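Local structure of ferritin (Mycoplasma penetrans, 7DIE) at residues Arg11-Val16 against Val65-Lys70; Leu15-Tyr20 against Ser73-Asn78; His19-Leu24 against Gln79-Glu84; Leu40-Val45 against Glu89-Val94. The protein binds iron in a 24-subunit ferritin shell and probably oxidises and stores it, as ferritins do. All blocks are in the same frame, centred on the assembly; numbering follows the deposited sequence.

Contact 1 (Arg11-Val16 against Val65-Lys70); sequences RIMDLV and VKYMMK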
loop_
_atom_site.group_PDB
_atom_site.type_symbol
_atom_site.label_atom_id
_atom_site.label_comp_id
_atom_site.label_asym_id
_atom_site.label_seq_id
_atom_site.Cartn_x
_atom_site.Cartn_y
_atom_site.Cartn_z
ATOM N N ARG A 11 -47.793 20.210 -31.014
ATOM C CA ARG A 11 -47.750 19.166 -32.000
ATOM C C ARG A 11 -46.499 18.304 -31.877
ATOM O O ARG A 11 -46.589 17.116 -31.935
ATOM C CB ARG A 11 -47.755 19.734 -33.385
ATOM C CG ARG A 11 -49.115 20.119 -33.846
ATOM C CD ARG A 11 -49.914 18.887 -34.095
ATOM N NE ARG A 11 -51.236 19.284 -34.463
ATOM C CZ ARG A 11 -51.973 18.680 -35.380
ATOM N NH1 ARG A 11 -53.171 19.158 -35.637
ATOM N NH2 ARG A 11 -51.519 17.598 -36.008
ATOM N N ILE A 12 -45.351 18.939 -31.731
ATOM C CA ILE A 12 -44.096 18.228 -31.636
ATOM C C ILE A 12 -44.026 17.511 -30.298
ATOM O O ILE A 12 -43.594 16.354 -30.226
ATOM C CB ILE A 12 -42.912 19.187 -31.858
ATOM C CG1 ILE A 12 -43.103 19.950 -33.173
ATOM C CG2 ILE A 12 -41.584 18.406 -31.815
ATOM C CD1 ILE A 12 -43.201 19.053 -34.390
ATOM N N MET A 13 -44.499 18.160 -29.226
ATOM C CA MET A 13 -44.444 17.506 -27.917
ATOM C C MET A 13 -45.372 16.299 -27.862
ATOM O O MET A 13 -45.051 15.290 -27.224
ATOM C CB MET A 13 -44.775 18.498 -26.803
ATOM C CG MET A 13 -43.781 19.618 -26.669
ATOM S SD MET A 13 -42.086 19.084 -26.323
ATOM C CE MET A 13 -41.340 19.084 -27.865
ATOM N N ASP A 14 -46.528 16.373 -28.528
ATOM C CA ASP A 14 -47.381 15.195 -28.622
ATOM C C ASP A 14 -46.675 14.054 -29.344
ATOM O O ASP A 14 -46.881 12.885 -29.008
ATOM C CB ASP A 14 -48.685 15.529 -29.348
ATOM C CG ASP A 14 -49.672 16.274 -28.474
ATOM O OD1 ASP A 14 -49.426 16.451 -27.258
ATOM O OD2 ASP A 14 -50.711 16.684 -29.024
ATOM N N LEU A 15 -45.876 14.367 -30.372
ATOM C CA LEU A 15 -45.111 13.321 -31.050
ATOM C C LEU A 15 -44.049 12.720 -30.134
ATOM O O LEU A 15 -43.767 11.520 -30.209
ATOM C CB LEU A 15 -44.434 13.875 -32.308
ATOM C CG LEU A 15 -45.361 14.099 -33.506
ATOM C CD1 LEU A 15 -44.570 14.703 -34.653
ATOM C CD2 LEU A 15 -45.988 12.785 -33.932
ATOM N N VAL A 16 -43.411 13.543 -29.301
ATOM C CA VAL A 16 -42.444 13.001 -28.341
ATOM C C VAL A 16 -43.155 12.075 -27.365
ATOM O O VAL A 16 -42.689 10.971 -27.066
ATOM C CB VAL A 16 -41.710 14.136 -27.607
ATOM C CG1 VAL A 16 -40.828 13.557 -26.494
ATOM C CG2 VAL A 16 -40.859 14.963 -28.581
ATOM N N VAL A 65 -38.744 11.174 -20.945
ATOM C CA VAL A 65 -39.424 11.922 -19.892
ATOM C C VAL A 65 -38.521 13.026 -19.338
ATOM O O VAL A 65 -39.009 14.104 -18.981
ATOM C CB VAL A 65 -39.954 10.986 -18.783
ATOM C CG1 VAL A 65 -38.826 10.368 -17.997
ATOM C CG2 VAL A 65 -40.871 11.770 -17.847
ATOM N N LYS A 66 -37.204 12.803 -19.289
ATOM C CA LYS A 66 -36.292 13.846 -18.815
ATOM C C LYS A 66 -36.276 15.033 -19.755
ATOM O O LYS A 66 -36.203 16.187 -19.313
ATOM C CB LYS A 66 -34.868 13.289 -18.685
ATOM C CG LYS A 66 -34.633 12.369 -17.473
ATOM C CD LYS A 66 -33.123 12.230 -17.167
ATOM C CE LYS A 66 -32.804 10.963 -16.366
ATOM N NZ LYS A 66 -31.502 10.299 -16.744
ATOM N N TYR A 67 -36.305 14.767 -21.058
ATOM C CA TYR A 67 -36.357 15.852 -22.033
ATOM C C TYR A 67 -37.652 16.646 -21.905
ATOM O O TYR A 67 -37.634 17.881 -21.918
ATOM C CB TYR A 67 -36.219 15.303 -23.460
ATOM C CG TYR A 67 -36.444 16.394 -24.509
ATOM C CD1 TYR A 67 -35.590 17.491 -24.593
ATOM C CD2 TYR A 67 -37.526 16.337 -25.393
ATOM C CE1 TYR A 67 -35.801 18.513 -25.537
ATOM C CE2 TYR A 67 -37.749 17.355 -26.332
ATOM C CZ TYR A 67 -36.891 18.439 -26.397
ATOM O OH TYR A 67 -37.102 19.439 -27.336
ATOM N N MET A 68 -38.793 15.958 -21.789
ATOM C CA MET A 68 -40.045 16.690 -21.662
ATOM C C MET A 68 -40.016 17.605 -20.444
ATOM O O MET A 68 -40.455 18.755 -20.522
ATOM C CB MET A 68 -41.226 15.715 -21.621
ATOM C CG MET A 68 -41.369 14.973 -22.958
ATOM S SD MET A 68 -42.959 14.147 -23.245
ATOM C CE MET A 68 -43.937 15.546 -23.847
ATOM N N MET A 69 -39.454 17.130 -19.325
ATOM C CA MET A 69 -39.358 17.977 -18.135
ATOM C C MET A 69 -38.436 19.171 -18.365
ATOM O O MET A 69 -38.713 20.270 -17.867
ATOM C CB MET A 69 -38.876 17.154 -16.930
ATOM C CG MET A 69 -39.910 16.114 -16.442
ATOM S SD MET A 69 -39.328 15.247 -14.958
ATOM C CE MET A 69 -37.916 14.401 -15.590
ATOM N N LYS A 70 -37.331 18.976 -19.101
ATOM C CA LYS A 70 -36.434 20.096 -19.415
ATOM C C LYS A 70 -37.187 21.230 -20.098
ATOM O O LYS A 70 -36.903 22.411 -19.860
ATOM C CB LYS A 70 -35.288 19.641 -20.324
ATOM C CG LYS A 70 -34.201 18.791 -19.651
ATOM C CD LYS A 70 -33.396 19.616 -18.657
ATOM C CE LYS A 70 -32.413 18.757 -17.854
ATOM N NZ LYS A 70 -31.797 19.561 -16.751
#
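Met68 turns its CG anti to its own carbonyl carbon, runs on extended and then bends at chi3 (83°), which swings the terminal methyl across to helix 10-39. Val16, with CG1 anti to its backbone N (chi1 173°), sends that methyl the other way, so the two side chains meet tip to tip. Val16 CG1 lies 3.8 Å from Met68 CG and touches the sulfur as well. Beyond the sulfur, Met68 CE comes to rest 3.6 Å from Met13 O, a van der Waals contact with a helix carbonyl, and packs 4.3 Å from Met13 CB. Tyr67 stands beside this thioether. Its ring receives Val16 CG1 at the edge, near the ring plane, 4.5 Å from Tyr67 CD2, while Met13 CE approaches obliquely, 4.3 Å from Tyr67 CE2. No hydrogen bond crosses; the four buried side chains meet through apolar packing, and the phenol reaches past them to Thr124 OG1. The segments run nearly antiparallel (157°) with axes 11.2 Å apart at closest approach, a spacing bridged by the side chains of Met13, Val16, Tyr67 and Met68. This is the end of the antiparallel pair formed by helices 10-39 and 43-70 in the ferritin four-helix bundle, with Thr124 of helix 122-150 touching Met13 and Val16, while Ile12 and Leu15 touch helix 91-118.

Contact 2 (Leu15-Tyr20 against Ser73-Asn78); sequences LVSKHY and SILKIN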
loop_
_atom_site.group_PDB
_atom_site.type_symbol
_atom_site.label_atom_id
_atom_site.label_comp_id
_atom_site.label_asym_id
_atom_site.label_seq_id
_atom_site.Cartn_x
_atom_site.Cartn_y
_atom_site.Cartn_z
ATOM N N LEU A 15 -45.876 14.367 -30.372
ATOM C CA LEU A 15 -45.111 13.321 -31.050
ATOM C C LEU A 15 -44.049 12.720 -30.134
ATOM O O LEU A 15 -43.767 11.520 -30.209
ATOM C CB LEU A 15 -44.434 13.875 -32.308
ATOM C CG LEU A 15 -45.361 14.099 -33.506
ATOM C CD1 LEU A 15 -44.570 14.703 -34.653
ATOM C CD2 LEU A 15 -45.988 12.785 -33.932
ATOM N N VAL A 16 -43.411 13.543 -29.301
ATOM C CA VAL A 16 -42.444 13.001 -28.341
ATOM C C VAL A 16 -43.155 12.075 -27.365
ATOM O O VAL A 16 -42.689 10.971 -27.066
ATOM C CB VAL A 16 -41.710 14.136 -27.607
ATOM C CG1 VAL A 16 -40.828 13.557 -26.494
ATOM C CG2 VAL A 16 -40.859 14.963 -28.581
ATOM N N SER A 17 -44.297 12.527 -26.847
ATOM C CA SER A 17 -45.128 11.716 -25.974
ATOM C C SER A 17 -45.566 10.430 -26.668
ATOM O O SER A 17 -45.553 9.350 -26.068
ATOM C CB SER A 17 -46.326 12.576 -25.546
ATOM O OG SER A 17 -46.819 12.256 -24.283
ATOM N N LYS A 18 -45.949 10.518 -27.941
ATOM C CA LYS A 18 -46.335 9.309 -28.660
ATOM C C LYS A 18 -45.154 8.365 -28.805
ATOM O O LYS A 18 -45.306 7.144 -28.699
ATOM C CB LYS A 18 -46.896 9.661 -30.040
ATOM C CG LYS A 18 -47.229 8.418 -30.865
ATOM C CD LYS A 18 -47.772 8.759 -32.241
ATOM C CE LYS A 18 -48.305 7.512 -32.935
ATOM N NZ LYS A 18 -48.858 7.808 -34.282
ATOM N N HIS A 19 -43.967 8.903 -29.057
ATOM C CA HIS A 19 -42.836 7.997 -29.170
ATOM C C HIS A 19 -42.522 7.325 -27.830
ATOM O O HIS A 19 -42.121 6.153 -27.799
ATOM C CB HIS A 19 -41.603 8.711 -29.697
ATOM C CG HIS A 19 -40.472 7.764 -29.893
ATOM N ND1 HIS A 19 -40.531 6.737 -30.814
ATOM C CD2 HIS A 19 -39.327 7.587 -29.197
ATOM C CE1 HIS A 19 -39.441 6.001 -30.709
ATOM N NE2 HIS A 19 -38.695 6.497 -29.738
ATOM N N TYR A 20 -42.694 8.037 -26.712
ATOM C CA TYR A 20 -42.588 7.367 -25.412
ATOM C C TYR A 20 -43.527 6.169 -25.347
ATOM O O TYR A 20 -43.138 5.072 -24.915
ATOM C CB TYR A 20 -42.888 8.355 -24.277
ATOM C CG TYR A 20 -42.733 7.764 -22.871
ATOM C CD1 TYR A 20 -43.701 6.933 -22.335
ATOM C CD2 TYR A 20 -41.634 8.078 -22.082
ATOM C CE1 TYR A 20 -43.571 6.391 -21.062
ATOM C CE2 TYR A 20 -41.496 7.557 -20.788
ATOM C CZ TYR A 20 -42.474 6.713 -20.286
ATOM O OH TYR A 20 -42.367 6.166 -19.013
ATOM N N SER A 73 -42.881 20.262 -20.724
ATOM C CA SER A 73 -44.003 19.677 -21.446
ATOM C C SER A 73 -44.512 18.417 -20.756
ATOM O O SER A 73 -43.799 17.768 -19.985
ATOM C CB SER A 73 -43.601 19.356 -22.882
ATOM O OG SER A 73 -43.228 20.557 -23.519
ATOM N N ILE A 74 -45.749 18.047 -21.086
ATOM C CA ILE A 74 -46.499 17.026 -20.348
ATOM C C ILE A 74 -46.474 15.707 -21.115
ATOM O O ILE A 74 -46.843 15.652 -22.296
ATOM C CB ILE A 74 -47.952 17.483 -20.100
ATOM C CG1 ILE A 74 -47.990 18.793 -19.313
ATOM C CG2 ILE A 74 -48.764 16.386 -19.399
ATOM C CD1 ILE A 74 -47.234 18.773 -18.027
ATOM N N LEU A 75 -46.060 14.635 -20.436
ATOM C CA LEU A 75 -46.094 13.292 -21.008
ATOM C C LEU A 75 -47.472 12.671 -20.818
ATOM O O LEU A 75 -47.977 12.596 -19.698
ATOM C CB LEU A 75 -45.040 12.402 -20.342
ATOM C CG LEU A 75 -45.105 10.902 -20.630
ATOM C CD1 LEU A 75 -44.806 10.659 -22.100
ATOM C CD2 LEU A 75 -44.075 10.166 -19.752
ATOM N N LYS A 76 -48.062 12.195 -21.906
ATOM C CA LYS A 76 -49.372 11.555 -21.872
ATOM C C LYS A 76 -49.221 10.083 -22.244
ATOM O O LYS A 76 -48.827 9.769 -23.368
ATOM C CB LYS A 76 -50.330 12.257 -22.840
ATOM C CG LYS A 76 -50.432 13.782 -22.649
ATOM C CD LYS A 76 -50.626 14.506 -23.983
ATOM C CE LYS A 76 -50.734 16.017 -23.802
ATOM N NZ LYS A 76 -50.954 16.733 -25.094
ATOM N N ILE A 77 -49.532 9.187 -21.311
ATOM C CA ILE A 77 -49.569 7.751 -21.589
ATOM C C ILE A 77 -50.976 7.387 -22.030
ATOM O O ILE A 77 -51.956 7.879 -21.457
ATOM C CB ILE A 77 -49.165 6.918 -20.357
ATOM C CG1 ILE A 77 -47.857 7.425 -19.725
ATOM C CG2 ILE A 77 -49.118 5.428 -20.708
ATOM C CD1 ILE A 77 -46.756 7.535 -20.659
ATOM N N ASN A 78 -51.093 6.527 -23.035
ATOM C CA ASN A 78 -52.421 6.142 -23.493
ATOM C C ASN A 78 -52.356 4.748 -24.114
ATOM O O ASN A 78 -51.377 4.016 -23.942
ATOM C CB ASN A 78 -52.968 7.200 -24.465
ATOM C CG ASN A 78 -52.088 7.374 -25.679
ATOM O OD1 ASN A 78 -51.447 6.427 -26.143
ATOM N ND2 ASN A 78 -52.054 8.589 -26.209
#
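The Leu75 side chain crosses Tyr20 at about a right angle and lays both of its methyls against the phenol. CD2 sits over the centre of one ring face, a CH-pi contact 3.8 Å from the Tyr20 centroid and only 8° off the normal; CD1 lies nearer the root of the ring, 3.6 Å from Tyr20 CG. Ile77 crosses the same ring obliquely, its CD1 3.4 Å from Tyr20 CE1. Tyr20 CG is anti to its backbone N (chi1 -177°), which carries the ring out from the helix to meet both residues. The loop belongs to the long connection by which ferritins join the second and third helices of the bundle, and here it runs across helix 10-39 in an extended conformation. Ser17 fixes it there: Lys76 N donates to Ser17 OG at 2.7 Å, almost straight at 174°. The Lys76 side chain bends at chi2 and leads away to a salt bridge with Asp14. From a second subunit, Phe31 packs on both Tyr20 and Leu75.

Contact 3 (His19-Leu24 against Gln79-Glu84); sequences HYNVEL and QISVPE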
loop_
_atom_site.group_PDB
_atom_site.type_symbol
_atom_site.label_atom_id
_atom_site.label_comp_id
_atom_site.label_asym_id
_atom_site.label_seq_id
_atom_site.Cartn_x
_atom_site.Cartn_y
_atom_site.Cartn_z
ATOM N N HIS A 19 -43.967 8.903 -29.057
ATOM C CA HIS A 19 -42.836 7.997 -29.170
ATOM C C HIS A 19 -42.522 7.325 -27.830
ATOM O O HIS A 19 -42.121 6.153 -27.799
ATOM C CB HIS A 19 -41.603 8.711 -29.697
ATOM C CG HIS A 19 -40.472 7.764 -29.893
ATOM N ND1 HIS A 19 -40.531 6.737 -30.814
ATOM C CD2 HIS A 19 -39.327 7.587 -29.197
ATOM C CE1 HIS A 19 -39.441 6.001 -30.709
ATOM N NE2 HIS A 19 -38.695 6.497 -29.738
ATOM N N TYR A 20 -42.694 8.037 -26.712
ATOM C CA TYR A 20 -42.588 7.367 -25.412
ATOM C C TYR A 20 -43.527 6.169 -25.347
ATOM O O TYR A 20 -43.138 5.072 -24.915
ATOM C CB TYR A 20 -42.888 8.355 -24.277
ATOM C CG TYR A 20 -42.733 7.764 -22.871
ATOM C CD1 TYR A 20 -43.701 6.933 -22.335
ATOM C CD2 TYR A 20 -41.634 8.078 -22.082
ATOM C CE1 TYR A 20 -43.571 6.391 -21.062
ATOM C CE2 TYR A 20 -41.496 7.557 -20.788
ATOM C CZ TYR A 20 -42.474 6.713 -20.286
ATOM O OH TYR A 20 -42.367 6.166 -19.013
ATOM N N ASN A 21 -44.783 6.358 -25.771
ATOM C CA ASN A 21 -45.731 5.246 -25.751
ATOM C C ASN A 21 -45.279 4.109 -26.660
ATOM O O ASN A 21 -45.559 2.945 -26.374
ATOM C CB ASN A 21 -47.132 5.727 -26.162
ATOM C CG ASN A 21 -47.845 6.470 -25.050
ATOM O OD1 ASN A 21 -48.571 5.869 -24.258
ATOM N ND2 ASN A 21 -47.624 7.780 -24.967
ATOM N N VAL A 22 -44.606 4.424 -27.768
ATOM C CA VAL A 22 -44.145 3.368 -28.669
ATOM C C VAL A 22 -42.986 2.596 -28.046
ATOM O O VAL A 22 -42.912 1.359 -28.156
ATOM C CB VAL A 22 -43.770 3.962 -30.038
ATOM C CG1 VAL A 22 -43.091 2.904 -30.913
ATOM C CG2 VAL A 22 -45.027 4.518 -30.736
ATOM N N GLU A 23 -42.059 3.298 -27.377
ATOM C CA GLU A 23 -40.988 2.578 -26.669
ATOM C C GLU A 23 -41.547 1.730 -25.528
ATOM O O GLU A 23 -41.059 0.620 -25.266
ATOM C CB GLU A 23 -39.951 3.563 -26.122
ATOM C CG GLU A 23 -39.294 4.461 -27.187
ATOM C CD GLU A 23 -38.061 3.823 -27.816
ATOM O OE1 GLU A 23 -37.894 2.581 -27.715
ATOM O OE2 GLU A 23 -37.254 4.572 -28.410
ATOM N N LEU A 24 -42.553 2.248 -24.820
ATOM C CA LEU A 24 -43.193 1.477 -23.759
ATOM C C LEU A 24 -43.986 0.313 -24.332
ATOM O O LEU A 24 -44.059 -0.759 -23.725
ATOM C CB LEU A 24 -44.106 2.392 -22.926
ATOM C CG LEU A 24 -44.955 1.739 -21.829
ATOM C CD1 LEU A 24 -44.071 0.946 -20.855
ATOM C CD2 LEU A 24 -45.788 2.819 -21.088
ATOM N N GLN A 79 -53.396 4.400 -24.874
ATOM C CA GLN A 79 -53.561 3.051 -25.405
ATOM C C GLN A 79 -52.456 2.652 -26.370
ATOM O O GLN A 79 -52.284 1.459 -26.630
ATOM C CB GLN A 79 -54.911 2.945 -26.123
ATOM C CG GLN A 79 -56.083 2.593 -25.226
ATOM C CD GLN A 79 -56.227 3.525 -24.033
ATOM O OE1 GLN A 79 -56.355 3.074 -22.887
ATOM N NE2 GLN A 79 -56.214 4.835 -24.294
ATOM N N ILE A 80 -51.721 3.617 -26.930
ATOM C CA ILE A 80 -50.613 3.271 -27.822
ATOM C C ILE A 80 -49.612 2.372 -27.109
ATOM O O ILE A 80 -48.951 1.537 -27.741
ATOM C CB ILE A 80 -49.946 4.552 -28.365
ATOM C CG1 ILE A 80 -50.944 5.337 -29.215
ATOM C CG2 ILE A 80 -48.702 4.224 -29.231
ATOM C CD1 ILE A 80 -51.559 4.494 -30.293
ATOM N N SER A 81 -49.513 2.497 -25.784
ATOM C CA SER A 81 -48.509 1.771 -25.013
ATOM C C SER A 81 -48.833 0.298 -24.814
ATOM O O SER A 81 -47.974 -0.437 -24.321
ATOM C CB SER A 81 -48.340 2.425 -23.641
ATOM O OG SER A 81 -49.471 2.148 -22.805
ATOM N N VAL A 82 -50.045 -0.151 -25.138
ATOM C CA VAL A 82 -50.487 -1.513 -24.853
ATOM C C VAL A 82 -50.351 -2.331 -26.146
ATOM O O VAL A 82 -51.043 -2.022 -27.130
ATOM C CB VAL A 82 -51.930 -1.539 -24.333
ATOM C CG1 VAL A 82 -52.386 -2.979 -24.087
ATOM C CG2 VAL A 82 -52.036 -0.718 -23.056
ATOM N N PRO A 83 -49.500 -3.354 -26.180
ATOM C CA PRO A 83 -49.302 -4.087 -27.438
ATOM C C PRO A 83 -50.475 -5.000 -27.747
ATOM O O PRO A 83 -51.133 -5.529 -26.852
ATOM C CB PRO A 83 -48.017 -4.892 -27.191
ATOM C CG PRO A 83 -47.938 -5.035 -25.737
ATOM C CD PRO A 83 -48.597 -3.824 -25.119
ATOM N N GLU A 84 -50.751 -5.156 -29.041
ATOM C CA GLU A 84 -51.770 -6.096 -29.498
ATOM C C GLU A 84 -51.194 -7.503 -29.453
ATOM O O GLU A 84 -50.242 -7.805 -30.178
ATOM C CB GLU A 84 -52.221 -5.744 -30.913
ATOM C CG GLU A 84 -53.212 -4.597 -30.972
ATOM C CD GLU A 84 -54.652 -5.077 -30.962
ATOM O OE1 GLU A 84 -55.148 -5.487 -32.033
ATOM O OE2 GLU A 84 -55.285 -5.046 -29.881
#
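Van der Waals packing carries most of this contact. Ile80 CG2, anti to its backbone N, meets Asn21 CB at 3.8 Å and Val22 CG2 at 4.0 Å, the branched side chains of Val22 and Ile80 running alongside each other. Ser81 CB lies 3.6 Å from Leu24 CD2 and 3.5 Å from Asn21 OD1. Between the backbones Ser81 CA makes a CA-H...O contact with Asn21 O at 3.5 Å, where the 3-10 turn abuts the helix. The polar ends are bonded elsewhere: Asn21 ND2 to Ser17 O and Lys76 O, Asn21 OD1 to Asn78 N, and Ser81 OG to Asn78 O. Within the helix His19 NE2 donates to Glu23 OE2 at 2.7 Å in a bent bond (134°), from above the carboxylate plane; that oxygen also bonds ND1 of the iron ligand His60, so Glu23 may help to orient His60. The loop lies along helix 10-39, which elsewhere touches Met61 and Leu64 of helix 43-70 and Val109 of helix 91-118.

Contact 4 (Leu40-Val45 against Glu89-Val94); sequences LGYDNV and ETIQEV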
loop_
_atom_site.group_PDB
_atom_site.type_symbol
_atom_site.label_atom_id
_atom_site.label_comp_id
_atom_site.label_asym_id
_atom_site.label_seq_id
_atom_site.Cartn_x
_atom_site.Cartn_y
_atom_site.Cartn_z
ATOM N N LEU A 40 -41.937 -21.688 -23.531
ATOM C CA LEU A 40 -41.577 -22.520 -24.671
ATOM C C LEU A 40 -40.269 -23.264 -24.465
ATOM O O LEU A 40 -39.894 -24.070 -25.323
ATOM C CB LEU A 40 -41.480 -21.668 -25.941
ATOM C CG LEU A 40 -42.800 -21.140 -26.506
ATOM C CD1 LEU A 40 -42.535 -20.105 -27.608
ATOM C CD2 LEU A 40 -43.675 -22.283 -27.013
ATOM N N GLY A 41 -39.565 -23.013 -23.363
ATOM C CA GLY A 41 -38.331 -23.712 -23.065
ATOM C C GLY A 41 -37.059 -22.935 -23.324
ATOM O O GLY A 41 -35.974 -23.523 -23.246
ATOM N N TYR A 42 -37.153 -21.637 -23.621
ATOM C CA TYR A 42 -36.011 -20.820 -24.045
ATOM C C TYR A 42 -35.656 -19.835 -22.934
ATOM O O TYR A 42 -36.013 -18.661 -22.986
ATOM C CB TYR A 42 -36.331 -20.096 -25.357
ATOM C CG TYR A 42 -36.452 -21.053 -26.528
ATOM C CD1 TYR A 42 -37.662 -21.688 -26.822
ATOM C CD2 TYR A 42 -35.351 -21.334 -27.325
ATOM C CE1 TYR A 42 -37.760 -22.575 -27.897
ATOM C CE2 TYR A 42 -35.440 -22.209 -28.390
ATOM C CZ TYR A 42 -36.633 -22.831 -28.669
ATOM O OH TYR A 42 -36.678 -23.699 -29.739
ATOM N N ASP A 43 -34.922 -20.329 -21.927
ATOM C CA ASP A 43 -34.524 -19.489 -20.793
ATOM C C ASP A 43 -33.660 -18.292 -21.223
ATOM O O ASP A 43 -33.827 -17.184 -20.697
ATOM C CB ASP A 43 -33.780 -20.350 -19.767
ATOM C CG ASP A 43 -33.459 -19.599 -18.487
ATOM O OD1 ASP A 43 -34.393 -19.350 -17.697
ATOM O OD2 ASP A 43 -32.269 -19.275 -18.259
ATOM N N ASN A 44 -32.716 -18.495 -22.151
ATOM C CA ASN A 44 -31.823 -17.402 -22.545
ATOM C C ASN A 44 -32.523 -16.405 -23.464
ATOM O O ASN A 44 -32.290 -15.193 -23.370
ATOM C CB ASN A 44 -30.568 -17.952 -23.216
ATOM C CG ASN A 44 -29.554 -18.468 -22.218
ATOM O OD1 ASN A 44 -29.564 -18.083 -21.050
ATOM N ND2 ASN A 44 -28.682 -19.361 -22.668
ATOM N N VAL A 45 -33.359 -16.889 -24.384
ATOM C CA VAL A 45 -34.171 -15.963 -25.169
ATOM C C VAL A 45 -35.066 -15.146 -24.242
ATOM O O VAL A 45 -35.246 -13.938 -24.430
ATOM C CB VAL A 45 -34.996 -16.722 -26.225
ATOM C CG1 VAL A 45 -35.851 -15.725 -27.019
ATOM C CG2 VAL A 45 -34.079 -17.487 -27.161
ATOM N N GLU A 89 -47.138 -19.959 -30.925
ATOM C CA GLU A 89 -46.906 -21.377 -30.730
ATOM C C GLU A 89 -45.449 -21.791 -30.861
ATOM O O GLU A 89 -45.092 -22.865 -30.367
ATOM C CB GLU A 89 -47.761 -22.196 -31.708
ATOM C CG GLU A 89 -49.248 -22.108 -31.380
ATOM C CD GLU A 89 -50.063 -23.197 -32.037
ATOM O OE1 GLU A 89 -49.791 -24.391 -31.776
ATOM O OE2 GLU A 89 -50.983 -22.855 -32.810
ATOM N N THR A 90 -44.598 -20.968 -31.478
ATOM C CA THR A 90 -43.195 -21.305 -31.696
ATOM C C THR A 90 -42.318 -20.113 -31.345
ATOM O O THR A 90 -42.764 -18.965 -31.352
ATOM C CB THR A 90 -42.894 -21.698 -33.156
ATOM O OG1 THR A 90 -43.021 -20.536 -33.984
ATOM C CG2 THR A 90 -43.833 -22.818 -33.643
ATOM N N ILE A 91 -41.047 -20.403 -31.056
ATOM C CA ILE A 91 -40.101 -19.328 -30.798
ATOM C C ILE A 91 -39.853 -18.499 -32.062
ATOM O O ILE A 91 -39.473 -17.323 -31.973
ATOM C CB ILE A 91 -38.805 -19.919 -30.209
ATOM C CG1 ILE A 91 -37.968 -18.835 -29.522
ATOM C CG2 ILE A 91 -37.996 -20.633 -31.290
ATOM C CD1 ILE A 91 -38.628 -18.207 -28.302
ATOM N N GLN A 92 -40.074 -19.080 -33.248
ATOM C CA GLN A 92 -40.003 -18.296 -34.482
ATOM C C GLN A 92 -41.095 -17.228 -34.531
ATOM O O GLN A 92 -40.842 -16.083 -34.936
ATOM C CB GLN A 92 -40.103 -19.230 -35.697
ATOM C CG GLN A 92 -38.825 -20.064 -35.946
ATOM C CD GLN A 92 -38.682 -21.216 -34.972
ATOM O OE1 GLN A 92 -39.669 -21.729 -34.470
ATOM N NE2 GLN A 92 -37.438 -21.623 -34.692
ATOM N N GLU A 93 -42.321 -17.582 -34.132
ATOM C CA GLU A 93 -43.399 -16.597 -34.117
ATOM C C GLU A 93 -43.140 -15.498 -33.095
ATOM O O GLU A 93 -43.498 -14.337 -33.332
ATOM C CB GLU A 93 -44.734 -17.286 -33.827
ATOM C CG GLU A 93 -45.234 -18.100 -35.014
ATOM C CD GLU A 93 -46.403 -18.983 -34.654
ATOM O OE1 GLU A 93 -46.781 -19.014 -33.466
ATOM O OE2 GLU A 93 -46.932 -19.652 -35.559
ATOM N N VAL A 94 -42.523 -15.851 -31.961
ATOM C CA VAL A 94 -42.132 -14.848 -30.969
ATOM C C VAL A 94 -41.166 -13.839 -31.578
ATOM O O VAL A 94 -41.316 -12.622 -31.405
ATOM C CB VAL A 94 -41.515 -15.534 -29.739
ATOM C CG1 VAL A 94 -40.777 -14.509 -28.871
ATOM C CG2 VAL A 94 -42.603 -16.234 -28.944
HETATM O O HOH W 1 -36.915 -23.721 -32.525
#
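Helix 10-39 ends in a Schellman motif at Gly41, whose positive phi (103°) turns the chain into Tyr42, the N-cap position of helix 43-70, while Thr90 is the N-cap of helix 91-118. Ile91 lies between them. Its CG1 is anti to the backbone N (chi1 -162°) and stands over the centre of one face of the Tyr42 ring, a CH-pi contact 3.9 Å from the centroid. CB and CG2 spread along the same face toward the hydroxyl, with Ile91 CB 3.7 Å from Tyr42 CE1, and CD1 goes on to meet Val45 CG1 tip to tip at 3.9 Å. Two helix starts thus pack together at one end of the ferritin four-helix bundle, where Ser37 of helix 10-39 touches Val45 and Ile91, and helix 156-164 borders Tyr42 through Leu156 and Ile159. Leu40 comes in beside the ring and pushes CD1 against the backbone, 3.7 Å from Thr90 C, and onto Val94 CG2. On the polar side, Thr90 OG1 accepts from Glu93 N at 3.0 Å, and Glu93 OE1 takes Glu89 N at 2.7 Å, nearly straight. A water 2.8 Å from Tyr42 OH accepts from Gln92 NE2, which also bonds Val149 O. Asp43 binds iron in a structure of this protein, though none is bound to it in this chain; its OD1 forms a salt bridge with Lys38.

In the fold
Contacts 1, 2 and 3 follow one another along helix 10-39, with centres 6 Å apart between the first two and 10 Å between the second and third. Their partners come in chain order: the end of helix 43-70, then two successive parts of the connection to helix 91-118. Contacts 1 and 2 meet through the salt bridge of Asp14 and Lys76, and contacts 2 and 3 through Asn21, and all three reach a second subunit. Contact 4 stands apart, 36 Å from contact 1 centre to centre, on the other side of the chain's centre. The long connection spans the bundle lengthwise, its first part held against helix 10-39, before it enters helix 91-118 at contact 4.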